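Local coordinates for putative sugar binding protein (Salmonella enterica subsp. enterica serovar Typhimurium, PDB 3KNZ) that probably binds phosphorylated sugars or related carbohydrate derivatives through its SIS domains, and may be related in activity to glucosamine-6-phosphate synthase, at residues Gln210-Ala213 with Gln214-Leu218. Residues are numbered along the deposited sequence; the frame is centred on the assembly and turned at random.
Sequences QAWA and QTNAL
Three backbone bonds in succession carry the last turn of helix 185-215 to its end: Gln214 N to Gln210 O, Thr215 N to Ala211 O, and Asn216 N to Trp212 O at 3.0 Å. All have the i to i+4 spacing of an alpha helix.

Side chains add to two of these carbonyls. Thr215 OG1, set beside its own backbone N by a chi1 of -56°, gives a second hydrogen bond to Ala211 O, 2.9 Å long. It arrives above the carbonyl plane, on the face opposite to that used by Thr215 N, so one oxygen is gripped by two donors of one residue; a short hydroxyl suits the place, since it can fold back onto the carbonyl four residues earlier. Asn216 ND2 reaches back to Trp212 O only weakly, at 3.3 Å. The same amide nitrogen also donates to Gly311 O, while Trp212 NE1 donates to the adjoining Leu312 O, so both buried N-H groups are satisfied by one neighbouring segment.

Asn216 ND2 also lies against the pyrrole part of Trp212, 3.2 Å from CD1, approaching obliquely with amide and ring planes 63° apart. The indole packs against Ile303 of strand 300-304 and Leu336 of helix 326-339, and small Ala213 lets the helix lie close to Leu336 and Ile339. The long, extended chains of Gln210 and Gln214 lie side by side and point the same way, Gln210 also touching Met335.

At Asn216 the backbone leaves helical geometry, and this residue also occupies the N-cap position of helix 217-221, although its side chain makes no capping bond there: a junction between two consecutive helices, packed against the second of the two parallel-sheet SIS-type alpha/beta domains.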
ATOM      1  N   GLN A 210      14.623   4.339 -26.114  1.00 25.30           N
ATOM      2  CA  GLN A 210      15.921   3.689 -26.225  1.00 25.78           C
ATOM      3  C   GLN A 210      17.004   4.738 -26.408  1.00 25.58           C
ATOM      4  O   GLN A 210      18.053   4.685 -25.769  1.00 25.85           O
ATOM      5  CB  GLN A 210      15.929   2.705 -27.392  1.00 25.77           C
ATOM      6  CG  GLN A 210      17.258   2.001 -27.600  1.00 29.03           C
ATOM      7  CD  GLN A 210      17.237   1.002 -28.753  1.00 33.39           C
ATOM      8  OE1 GLN A 210      16.195   0.440 -29.093  1.00 37.82           O
ATOM      9  NE2 GLN A 210      18.397   0.763 -29.343  1.00 36.06           N
ATOM     10  N   ALA A 211      16.738   5.699 -27.278  1.00 25.66           N
ATOM     11  CA  ALA A 211      17.685   6.769 -27.545  1.00 25.87           C
ATOM     12  C   ALA A 211      17.935   7.571 -26.265  1.00 26.29           C
ATOM     13  O   ALA A 211      19.079   7.861 -25.905  1.00 26.67           O
ATOM     14  CB  ALA A 211      17.158   7.667 -28.660  1.00 25.03           C
ATOM     15  N   TRP A 212      16.856   7.915 -25.577  1.00 26.41           N
ATOM     16  CA  TRP A 212      16.945   8.661 -24.329  1.00 26.67           C
ATOM     17  C   TRP A 212      17.709   7.881 -23.273  1.00 27.41           C
ATOM     18  O   TRP A 212      18.592   8.425 -22.611  1.00 27.68           O
ATOM     19  CB  TRP A 212      15.541   8.986 -23.832  1.00 26.73           C
ATOM     20  CG  TRP A 212      15.469   9.474 -22.434  1.00 25.99           C
ATOM     21  CD1 TRP A 212      15.770  10.721 -21.988  1.00 25.09           C
ATOM     22  CD2 TRP A 212      15.020   8.731 -21.294  1.00 25.33           C
ATOM     23  NE1 TRP A 212      15.561  10.798 -20.631  1.00 26.19           N
ATOM     24  CE2 TRP A 212      15.098   9.587 -20.183  1.00 25.28           C
ATOM     25  CE3 TRP A 212      14.574   7.421 -21.105  1.00 25.82           C
ATOM     26  CZ2 TRP A 212      14.741   9.179 -18.899  1.00 26.07           C
ATOM     27  CZ3 TRP A 212      14.220   7.015 -19.829  1.00 25.30           C
ATOM     28  CH2 TRP A 212      14.305   7.890 -18.744  1.00 25.25           C
ATOM     29  N   ALA A 213      17.368   6.604 -23.122  1.00 27.97           N
ATOM     30  CA  ALA A 213      18.029   5.744 -22.147  1.00 28.72           C
ATOM     31  C   ALA A 213      19.529   5.634 -22.438  1.00 30.14           C
ATOM     32  O   ALA A 213      20.344   5.636 -21.519  1.00 30.43           O
ATOM     33  CB  ALA A 213      17.387   4.371 -22.130  1.00 28.00           C
ATOM     34  N   GLN A 214      19.900   5.541 -23.712  1.00 31.29           N
ATOM     35  CA  GLN A 214      21.316   5.465 -24.067  1.00 32.01           C
ATOM     36  C   GLN A 214      22.024   6.807 -23.824  1.00 32.24           C
ATOM     37  O   GLN A 214      23.173   6.820 -23.401  1.00 32.45           O
ATOM     38  CB  GLN A 214      21.501   4.968 -25.505  1.00 31.87           C
ATOM     39  CG  GLN A 214      21.110   3.498 -25.669  1.00 34.25           C
ATOM     40  CD  GLN A 214      21.126   3.013 -27.112  1.00 37.58           C
ATOM     41  OE1 GLN A 214      21.436   3.764 -28.036  1.00 42.30           O
ATOM     42  NE2 GLN A 214      20.785   1.746 -27.309  1.00 36.60           N
ATOM     43  N   THR A 215      21.336   7.924 -24.058  1.00 32.87           N
ATOM     44  CA  THR A 215      21.923   9.251 -23.826  1.00 33.45           C
ATOM     45  C   THR A 215      22.150   9.516 -22.338  1.00 34.06           C
ATOM     46  O   THR A 215      23.113  10.181 -21.964  1.00 34.38           O
ATOM     47  CB  THR A 215      21.040  10.405 -24.378  1.00 34.11           C
ATOM     48  OG1 THR A 215      20.784  10.209 -25.779  1.00 34.34           O
ATOM     49  CG2 THR A 215      21.732  11.763 -24.170  1.00 32.89           C
ATOM     50  N   ASN A 216      21.264   8.995 -21.494  1.00 34.80           N
ATOM     51  CA  ASN A 216      21.370   9.189 -20.044  1.00 35.13           C
ATOM     52  C   ASN A 216      21.757   7.914 -19.298  1.00 36.39           C
ATOM     53  O   ASN A 216      21.437   7.740 -18.118  1.00 36.66           O
ATOM     54  CB  ASN A 216      20.056   9.755 -19.528  1.00 34.52           C
ATOM     55  CG  ASN A 216      19.763  11.110 -20.118  1.00 33.68           C
ATOM     56  OD1 ASN A 216      20.510  12.059 -19.893  1.00 32.40           O
ATOM     57  ND2 ASN A 216      18.681  11.212 -20.883  1.00 33.10           N
ATOM     58  N   ALA A 217      22.474   7.039 -20.002  1.00 37.45           N
ATOM     59  CA  ALA A 217      22.925   5.761 -19.459  1.00 38.04           C
ATOM     60  C   ALA A 217      23.843   5.941 -18.256  1.00 39.02           C
ATOM     61  O   ALA A 217      23.451   5.667 -17.118  1.00 39.67           O
ATOM     62  CB  ALA A 217      23.650   4.960 -20.552  1.00 37.46           C
ATOM     63  N   LEU A 218      25.059   6.413 -18.531  1.00 39.96           N
ATOM     64  CA  LEU A 218      26.110   6.594 -17.519  1.00 40.29           C
ATOM     65  C   LEU A 218      25.665   7.343 -16.252  1.00 40.47           C
ATOM     66  O   LEU A 218      25.945   6.899 -15.134  1.00 41.19           O
ATOM     67  CB  LEU A 218      27.328   7.292 -18.152  1.00 40.19           C
ATOM     68  CG  LEU A 218      28.061   6.476 -19.228  1.00 41.17           C
ATOM     69  CD1 LEU A 218      29.056   7.329 -20.011  1.00 39.55           C
ATOM     70  CD2 LEU A 218      28.747   5.253 -18.607  1.00 39.45           C
TER